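Local coordinates for transglutaminase-like domain-containing protein (Streptococcus suis, PDB 4XZ7), which probably catalyses transglutaminase reactions, cross-linking or modifying glutamine side chains, and serves this streptococcus as an antiphagocytic virulence factor, at residues G142-E147 / G162-K168; L201-A207 / A219-V224; T229-E233 / T312-T316. All coordinates share one frame. Residue numbers count along the deposited sequence, not the author numbering.

Contact 1: G142-E147 / G162-K168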
loop_
_atom_site.group_PDB
_atom_site.type_symbol
_atom_site.label_atom_id
_atom_site.label_comp_id
_atom_site.label_asym_id
_atom_site.label_seq_id
_atom_site.Cartn_x
_atom_site.Cartn_y
_atom_site.Cartn_z
ATOM N N GLY B 142 14.025 -3.830 15.400
ATOM C CA GLY B 142 12.985 -3.303 14.525
ATOM C C GLY B 142 11.668 -4.058 14.547
ATOM O O GLY B 142 10.818 -3.875 13.667
ATOM N N LEU B 143 11.488 -4.893 15.568
ATOM C CA LEU B 143 10.305 -5.741 15.675
ATOM C C LEU B 143 9.360 -5.248 16.760
ATOM O O LEU B 143 9.768 -4.510 17.663
ATOM C CB LEU B 143 10.703 -7.182 15.980
ATOM C CG LEU B 143 11.675 -7.874 15.023
ATOM C CD1 LEU B 143 12.220 -9.190 15.622
ATOM C CD2 LEU B 143 10.996 -8.131 13.659
ATOM N N GLY B 144 8.103 -5.675 16.671
ATOM C CA GLY B 144 7.113 -5.458 17.716
ATOM C C GLY B 144 6.282 -6.710 17.909
ATOM O O GLY B 144 6.397 -7.677 17.148
ATOM N N THR B 145 5.429 -6.701 18.929
ATOM C CA THR B 145 4.633 -7.877 19.286
ATOM C C THR B 145 3.563 -7.360 20.220
ATOM O O THR B 145 3.779 -6.365 20.914
ATOM C CB THR B 145 5.477 -8.990 19.962
ATOM O OG1 THR B 145 4.828 -10.256 19.818
ATOM C CG2 THR B 145 5.643 -8.708 21.438
ATOM N N ALA B 146 2.391 -7.985 20.203
ATOM C CA ALA B 146 1.259 -7.421 20.923
ATOM C C ALA B 146 1.604 -7.213 22.399
ATOM O O ALA B 146 2.394 -7.960 22.993
ATOM C CB ALA B 146 0.038 -8.306 20.780
ATOM N N GLU B 147 0.977 -6.205 22.975
ATOM C CA GLU B 147 1.269 -5.771 24.331
ATOM C C GLU B 147 0.688 -6.710 25.366
ATOM O O GLU B 147 -0.175 -7.540 25.051
ATOM C CB GLU B 147 0.724 -4.360 24.533
ATOM C CG GLU B 147 1.171 -3.408 23.415
ATOM C CD GLU B 147 2.694 -3.233 23.337
ATOM O OE1 GLU B 147 3.247 -3.353 22.213
ATOM O OE2 GLU B 147 3.329 -2.965 24.393
ATOM N N GLY B 162 1.679 -10.761 22.947
ATOM C CA GLY B 162 2.047 -11.125 21.598
ATOM C C GLY B 162 2.719 -12.473 21.527
ATOM O O GLY B 162 3.510 -12.825 22.403
ATOM N N LEU B 163 2.369 -13.238 20.499
ATOM C CA LEU B 163 3.037 -14.493 20.212
ATOM C C LEU B 163 3.952 -14.320 19.002
ATOM O O LEU B 163 5.109 -14.702 19.052
ATOM C CB LEU B 163 2.030 -15.622 19.955
ATOM C CG LEU B 163 2.639 -16.986 19.608
ATOM C CD1 LEU B 163 3.684 -17.406 20.644
ATOM C CD2 LEU B 163 1.560 -18.040 19.510
ATOM N N THR B 164 3.433 -13.739 17.920
ATOM C CA THR B 164 4.259 -13.507 16.735
ATOM C C THR B 164 4.961 -12.154 16.809
ATOM O O THR B 164 4.440 -11.191 17.382
ATOM C CB THR B 164 3.441 -13.541 15.433
ATOM O OG1 THR B 164 2.414 -12.561 15.527
ATOM C CG2 THR B 164 2.805 -14.929 15.205
ATOM N N VAL B 165 6.148 -12.099 16.222
ATOM C CA VAL B 165 6.869 -10.851 16.073
ATOM C C VAL B 165 6.832 -10.454 14.599
ATOM O O VAL B 165 6.722 -11.311 13.715
ATOM C CB VAL B 165 8.333 -10.969 16.586
ATOM C CG1 VAL B 165 8.335 -11.391 18.041
ATOM C CG2 VAL B 165 9.117 -11.957 15.767
ATOM N N ASP B 166 6.879 -9.155 14.346
ATOM C CA ASP B 166 6.836 -8.647 12.986
ATOM C C ASP B 166 7.507 -7.288 12.995
ATOM O O ASP B 166 7.834 -6.750 14.063
ATOM C CB ASP B 166 5.390 -8.528 12.486
ATOM C CG ASP B 166 5.277 -8.573 10.963
ATOM O OD1 ASP B 166 6.307 -8.458 10.263
ATOM O OD2 ASP B 166 4.138 -8.716 10.470
ATOM N N ASN B 167 7.742 -6.766 11.799
ATOM C CA ASN B 167 8.048 -5.355 11.583
ATOM C C ASN B 167 7.259 -4.500 12.554
ATOM O O ASN B 167 6.043 -4.655 12.651
ATOM C CB ASN B 167 7.703 -5.028 10.112
ATOM C CG ASN B 167 8.193 -3.689 9.672
ATOM O OD1 ASN B 167 8.051 -2.707 10.387
ATOM N ND2 ASN B 167 8.748 -3.628 8.455
ATOM N N LYS B 168 7.914 -3.616 13.307
ATOM C CA LYS B 168 7.175 -2.886 14.323
ATOM C C LYS B 168 6.192 -1.875 13.694
ATOM O O LYS B 168 5.273 -1.398 14.358
ATOM C CB LYS B 168 8.141 -2.181 15.288
ATOM C CG LYS B 168 8.792 -0.906 14.754
ATOM C CD LYS B 168 9.785 -0.316 15.780
ATOM C CE LYS B 168 10.263 1.063 15.353
ATOM N NZ LYS B 168 11.173 1.704 16.329
HETATM O O HOH W 1 6.014 -12.358 21.217
HETATM O O HOH W 2 1.966 -10.217 18.302
#

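Contact 2: L201-A207 / A219-V224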
loop_
_atom_site.group_PDB
_atom_site.type_symbol
_atom_site.label_atom_id
_atom_site.label_comp_id
_atom_site.label_asym_id
_atom_site.label_seq_id
_atom_site.Cartn_x
_atom_site.Cartn_y
_atom_site.Cartn_z
ATOM N N LEU B 201 -25.488 14.995 -7.408
ATOM C CA LEU B 201 -24.822 16.298 -7.560
ATOM C C LEU B 201 -25.530 17.120 -8.643
ATOM O O LEU B 201 -25.682 18.330 -8.507
ATOM C CB LEU B 201 -23.333 16.151 -7.900
ATOM C CG LEU B 201 -22.420 15.553 -6.832
ATOM C CD1 LEU B 201 -21.009 15.377 -7.372
ATOM C CD2 LEU B 201 -22.408 16.439 -5.591
ATOM N N ILE B 202 -25.969 16.449 -9.707
ATOM C CA ILE B 202 -26.638 17.111 -10.817
ATOM C C ILE B 202 -27.962 17.707 -10.357
ATOM O O ILE B 202 -28.283 18.854 -10.683
ATOM C CB ILE B 202 -26.895 16.144 -11.989
ATOM C CG1 ILE B 202 -25.579 15.763 -12.652
ATOM C CG2 ILE B 202 -27.817 16.781 -13.012
ATOM C CD1 ILE B 202 -25.731 14.862 -13.847
ATOM N N GLU B 203 -28.714 16.917 -9.597
ATOM C CA GLU B 203 -29.963 17.369 -9.000
ATOM C C GLU B 203 -29.704 18.588 -8.124
ATOM O O GLU B 203 -30.358 19.621 -8.269
ATOM C CB GLU B 203 -30.618 16.253 -8.170
ATOM C CG GLU B 203 -31.191 15.096 -8.989
ATOM C CD GLU B 203 -31.521 13.858 -8.145
ATOM O OE1 GLU B 203 -31.685 13.979 -6.908
ATOM O OE2 GLU B 203 -31.607 12.753 -8.727
ATOM N N SER B 204 -28.739 18.470 -7.223
ATOM C CA SER B 204 -28.497 19.530 -6.250
ATOM C C SER B 204 -28.044 20.814 -6.938
ATOM O O SER B 204 -28.414 21.913 -6.523
ATOM C CB SER B 204 -27.480 19.081 -5.217
ATOM O OG SER B 204 -27.974 17.972 -4.497
ATOM N N SER B 205 -27.287 20.672 -8.020
ATOM C CA SER B 205 -26.817 21.823 -8.779
ATOM C C SER B 205 -27.948 22.579 -9.484
ATOM O O SER B 205 -27.767 23.730 -9.867
ATOM C CB SER B 205 -25.796 21.388 -9.825
ATOM O OG SER B 205 -26.433 20.929 -11.008
ATOM N N GLU B 206 -29.084 21.908 -9.682
ATOM C CA GLU B 206 -30.228 22.436 -10.432
ATOM C C GLU B 206 -29.879 22.734 -11.892
ATOM O O GLU B 206 -30.491 23.593 -12.525
ATOM C CB GLU B 206 -30.785 23.691 -9.753
ATOM C CG GLU B 206 -31.186 23.466 -8.298
ATOM C CD GLU B 206 -31.825 24.689 -7.663
ATOM O OE1 GLU B 206 -31.637 25.803 -8.193
ATOM O OE2 GLU B 206 -32.522 24.536 -6.637
ATOM N N ALA B 207 -28.906 22.006 -12.431
ATOM C CA ALA B 207 -28.473 22.219 -13.809
ATOM C C ALA B 207 -29.608 22.000 -14.808
ATOM O O ALA B 207 -29.695 22.699 -15.813
ATOM C CB ALA B 207 -27.302 21.311 -14.144
ATOM N N ALA B 219 -23.940 26.110 -13.806
ATOM C CA ALA B 219 -24.591 25.667 -12.580
ATOM C C ALA B 219 -23.901 24.455 -11.945
ATOM O O ALA B 219 -23.629 24.447 -10.735
ATOM C CB ALA B 219 -26.046 25.347 -12.861
ATOM N N PHE B 220 -23.621 23.427 -12.745
ATOM C CA PHE B 220 -23.002 22.230 -12.164
ATOM C C PHE B 220 -21.584 22.507 -11.624
ATOM O O PHE B 220 -21.243 22.143 -10.491
ATOM C CB PHE B 220 -22.950 21.085 -13.172
ATOM C CG PHE B 220 -22.405 19.821 -12.585
ATOM C CD1 PHE B 220 -23.196 19.029 -11.772
ATOM C CD2 PHE B 220 -21.088 19.449 -12.806
ATOM C CE1 PHE B 220 -22.689 17.872 -11.210
ATOM C CE2 PHE B 220 -20.572 18.306 -12.247
ATOM C CZ PHE B 220 -21.364 17.516 -11.445
ATOM N N VAL B 221 -20.775 23.146 -12.460
ATOM C CA VAL B 221 -19.403 23.503 -12.135
ATOM C C VAL B 221 -19.339 24.306 -10.839
ATOM O O VAL B 221 -18.556 23.987 -9.934
ATOM C CB VAL B 221 -18.768 24.312 -13.284
ATOM C CG1 VAL B 221 -17.473 24.967 -12.839
ATOM C CG2 VAL B 221 -18.527 23.422 -14.471
ATOM N N GLN B 222 -20.189 25.327 -10.743
ATOM C CA GLN B 222 -20.193 26.188 -9.566
ATOM C C GLN B 222 -20.646 25.423 -8.331
ATOM O O GLN B 222 -20.071 25.575 -7.243
ATOM C CB GLN B 222 -21.085 27.413 -9.785
ATOM C CG GLN B 222 -20.771 28.563 -8.829
ATOM C CD GLN B 222 -19.371 29.160 -9.041
ATOM O OE1 GLN B 222 -18.448 28.906 -8.258
ATOM N NE2 GLN B 222 -19.220 29.970 -10.090
ATOM N N TYR B 223 -21.668 24.586 -8.486
ATOM C CA TYR B 223 -22.114 23.794 -7.339
ATOM C C TYR B 223 -21.021 22.879 -6.775
ATOM O O TYR B 223 -20.760 22.846 -5.551
ATOM C CB TYR B 223 -23.317 22.933 -7.703
ATOM C CG TYR B 223 -23.815 22.153 -6.507
ATOM C CD1 TYR B 223 -23.375 20.858 -6.257
ATOM C CD2 TYR B 223 -24.707 22.728 -5.617
ATOM C CE1 TYR B 223 -23.808 20.162 -5.160
ATOM C CE2 TYR B 223 -25.158 22.037 -4.528
ATOM C CZ TYR B 223 -24.704 20.757 -4.301
ATOM O OH TYR B 223 -25.156 20.073 -3.208
ATOM N N VAL B 224 -20.403 22.107 -7.661
ATOM C CA VAL B 224 -19.373 21.179 -7.214
ATOM C C VAL B 224 -18.238 21.955 -6.566
ATOM O O VAL B 224 -17.785 21.588 -5.487
ATOM C CB VAL B 224 -18.834 20.327 -8.353
ATOM C CG1 VAL B 224 -17.531 19.607 -7.929
ATOM C CG2 VAL B 224 -19.887 19.333 -8.771
#

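Contact 3: T229-E233 / T312-T316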
loop_
_atom_site.group_PDB
_atom_site.type_symbol
_atom_site.label_atom_id
_atom_site.label_comp_id
_atom_site.label_asym_id
_atom_site.label_seq_id
_atom_site.Cartn_x
_atom_site.Cartn_y
_atom_site.Cartn_z
ATOM N N THR B 229 -14.072 20.101 -1.173
ATOM C CA THR B 229 -12.814 20.705 -0.742
ATOM C C THR B 229 -11.708 20.481 -1.782
ATOM O O THR B 229 -11.515 19.360 -2.246
ATOM C CB THR B 229 -12.370 20.128 0.618
ATOM O OG1 THR B 229 -13.290 20.559 1.628
ATOM C CG2 THR B 229 -10.977 20.581 0.976
ATOM N N TYR B 230 -11.012 21.543 -2.176
ATOM C CA TYR B 230 -9.781 21.373 -2.946
ATOM C C TYR B 230 -8.628 20.938 -2.020
ATOM O O TYR B 230 -8.368 21.564 -0.990
ATOM C CB TYR B 230 -9.386 22.660 -3.695
ATOM C CG TYR B 230 -8.422 22.340 -4.825
ATOM C CD1 TYR B 230 -8.892 21.784 -6.006
ATOM C CD2 TYR B 230 -7.047 22.524 -4.685
ATOM C CE1 TYR B 230 -8.042 21.441 -7.033
ATOM C CE2 TYR B 230 -6.168 22.176 -5.722
ATOM C CZ TYR B 230 -6.686 21.636 -6.895
ATOM O OH TYR B 230 -5.873 21.280 -7.950
ATOM N N ASP B 231 -7.924 19.884 -2.392
ATOM C CA ASP B 231 -6.911 19.336 -1.500
ATOM C C ASP B 231 -5.607 20.097 -1.646
ATOM O O ASP B 231 -4.697 19.648 -2.345
ATOM C CB ASP B 231 -6.685 17.846 -1.768
ATOM C CG ASP B 231 -5.867 17.176 -0.664
ATOM O OD1 ASP B 231 -5.232 17.895 0.127
ATOM O OD2 ASP B 231 -5.854 15.932 -0.586
ATOM N N TRP B 232 -5.519 21.248 -0.976
ATOM C CA TRP B 232 -4.338 22.091 -1.049
ATOM C C TRP B 232 -3.013 21.347 -0.735
ATOM O O TRP B 232 -2.019 21.514 -1.453
ATOM C CB TRP B 232 -4.526 23.309 -0.117
ATOM C CG TRP B 232 -5.739 24.089 -0.510
ATOM C CD1 TRP B 232 -6.917 24.197 0.182
ATOM C CD2 TRP B 232 -5.921 24.818 -1.723
ATOM N NE1 TRP B 232 -7.811 24.981 -0.513
ATOM C CE2 TRP B 232 -7.221 25.374 -1.689
ATOM C CE3 TRP B 232 -5.101 25.082 -2.830
ATOM C CZ2 TRP B 232 -7.721 26.153 -2.721
ATOM C CZ3 TRP B 232 -5.598 25.868 -3.855
ATOM C CH2 TRP B 232 -6.892 26.392 -3.796
ATOM N N GLU B 233 -3.006 20.523 0.309
ATOM C CA GLU B 233 -1.803 19.774 0.712
ATOM C C GLU B 233 -1.297 18.822 -0.370
ATOM O O GLU B 233 -0.107 18.800 -0.712
ATOM C CB GLU B 233 -2.090 18.969 1.973
ATOM C CG GLU B 233 -2.342 19.799 3.198
ATOM C CD GLU B 233 -1.126 19.854 4.089
ATOM O OE1 GLU B 233 -0.514 20.941 4.190
ATOM O OE2 GLU B 233 -0.780 18.804 4.676
ATOM N N THR B 312 -11.804 24.204 -11.463
ATOM C CA THR B 312 -11.040 24.621 -10.300
ATOM C C THR B 312 -10.329 25.953 -10.582
ATOM O O THR B 312 -9.107 26.066 -10.451
ATOM C CB THR B 312 -10.022 23.529 -9.886
ATOM O OG1 THR B 312 -9.209 23.184 -11.010
ATOM C CG2 THR B 312 -10.749 22.261 -9.430
ATOM N N GLY B 313 -11.109 26.964 -10.946
ATOM C CA GLY B 313 -10.566 28.237 -11.367
ATOM C C GLY B 313 -10.182 29.192 -10.247
ATOM O O GLY B 313 -10.016 30.384 -10.496
ATOM N N PHE B 314 -10.001 28.662 -9.040
ATOM C CA PHE B 314 -9.738 29.455 -7.831
ATOM C C PHE B 314 -8.335 29.244 -7.262
ATOM O O PHE B 314 -7.980 29.812 -6.228
ATOM C CB PHE B 314 -10.766 29.098 -6.751
ATOM C CG PHE B 314 -10.975 27.620 -6.601
ATOM C CD1 PHE B 314 -9.992 26.820 -6.052
ATOM C CD2 PHE B 314 -12.144 27.026 -7.040
ATOM C CE1 PHE B 314 -10.167 25.467 -5.947
ATOM C CE2 PHE B 314 -12.335 25.662 -6.920
ATOM C CZ PHE B 314 -11.352 24.885 -6.385
ATOM N N ILE B 315 -7.546 28.409 -7.918
ATOM C CA ILE B 315 -6.226 28.045 -7.407
ATOM C C ILE B 315 -5.197 29.174 -7.464
ATOM O O ILE B 315 -4.460 29.408 -6.509
ATOM C CB ILE B 315 -5.666 26.857 -8.186
ATOM C CG1 ILE B 315 -6.578 25.656 -7.988
ATOM C CG2 ILE B 315 -4.230 26.553 -7.757
ATOM C CD1 ILE B 315 -6.345 24.553 -8.968
ATOM N N THR B 316 -5.160 29.880 -8.583
ATOM C CA THR B 316 -4.062 30.797 -8.847
ATOM C C THR B 316 -4.337 32.230 -8.396
ATOM O O THR B 316 -5.221 32.887 -8.924
ATOM C CB THR B 316 -3.720 30.811 -10.346
ATOM O OG1 THR B 316 -3.392 29.481 -10.780
ATOM C CG2 THR B 316 -2.548 31.727 -10.588
#

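Contact 1: G142-E147 / G162-K168
Gly162 gives up more surface here than any other residue. A beta carbon on it would clash with Thr145 OG1, so the absence of a side chain lets the two backbone segments close up, with Gly162 CA and Ala146 CA 3.8 Å apart and Gly162 N donating to Ala146 O (2.9 Å). Thr145 fills the same end: its OG1 donates to Thr164 O at 2.6 Å and accepts from a water at 2.8 Å, while a second water joins Ala146 N (3.0 Å) to Thr164 O (2.8 Å). Strand 143-144 runs antiparallel to strand 157-167 in a mixed sheet at the subunit interface. Leu143 and Asn167 form a non-hydrogen-bonded pair; Leu143 CD1 meets Val165 CG2 at 4.2 Å, and the leucine also packs on Leu138 and on Phe191 of the second subunit. Gly144 and Asp166 form the hydrogen-bonded pair, Gly144 N to Asp166 O at 2.8 Å and Asp166 N to Gly144 O at 3.2 Å. Gly142 ends helix 132-140 in a Schellman motif, and its O accepts from Lys168 N (2.9 Å). Four backbone hydrogen bonds and the Thr145 hydroxyl thus hold the pairing, so the side chains of Asp166 and Asn167 can also bond the second subunit.

Contact 2: L201-A207 / A219-V224
The end of helix 188-205 crosses helix 213-227, both in the transglutaminase-like part; the axes of the 201-205 and 219-224 segments approach to 8.9 Å at 102°, and no hydrogen bond joins them. Among the apolar contacts, Phe220 CE1 touches Leu201 CB (3.8 Å) and Ile202 CG1 (3.9 Å), Leu201 CD2 meets the edge of Tyr223 at CE1 (4.0 Å), Leu201 CD1 reaches Val224 CG2 (4.3 Å), and Ala207 and Ala219 meet CB to CB at 4.4 Å. Ser205 packs closely too, its CB 3.6 Å from Tyr223 CB and 3.7 Å from Phe220 CA. One face of the Tyr223 ring lies over backbone, Ser204 C and Ser205 N. The polar bonds are local: Ser205 OG donates to Ile202 O (2.8 Å) and accepts from Ala207 N (3.0 Å) in an ST turn, where Glu206, with positive phi, ends the helix in a Schellman motif. Ile202, Phe220 and Val224 also pack on helix 264-277. With Ser205 OG bonded within its own segment, close fit and burial of apolar surface hold the helices together.

Contact 3: T229-E233 / T312-T316
Three aromatic rings cluster in a contact that has no hydrogen bond between its segments. The edge of Phe314 is directed at the face of Tyr230 in an offset edge-to-face pair, centroids 5.6 Å apart and planes at 79°, and Trp232 CH2 adds a further approach to Phe314 CD1 at 3.9 Å. Tyr230 contributes the most buried surface. Its CB lies 3.7 Å from Phe314 CE1, its CE1 3.7 Å from Thr312 CG2, and Ile315 lies over the same ring face, with CG1 above it and CD1 3.6 Å from Tyr230 CZ. Ile315 also meets the edge of the indole, its CA 4.0 Å from Trp232 CH2. Asp231, the N-cap of helix 232-239, bonds to Ala234 N instead of reaching across. Tyr230 and Thr312 touch Cys264 at the start of helix 264-277, and Thr312 and Ile315 touch His295; Cys264, His295 and Asp310 are probably the Cys-His-Asp triad of the transglutaminase-like fold. The contact thus places a largely apolar, aromatic wall beside the presumed active site.

Contact 1 lies far from the other two, its centre about 50 Å from that of contact 2 and 42 Å from that of contact 3; it is the most buried, and the second subunit covers part of it. It joins beta strands mainly by main-chain hydrogen bonds, with a threonine hydroxyl and water added, whereas contacts 2 and 3 have none between their segments and depend on side-chain packing. Those two belong to the transglutaminase-like part, centres about 18 Å apart, and are linked in sequence because helix 213-227 leads directly into strand 229-230. Both are partly buried and border helix 264-277, contact 2 by helix-on-helix packing and contact 3 through Tyr230 and Thr312, while its Phe314 and Trp232 stay exposed.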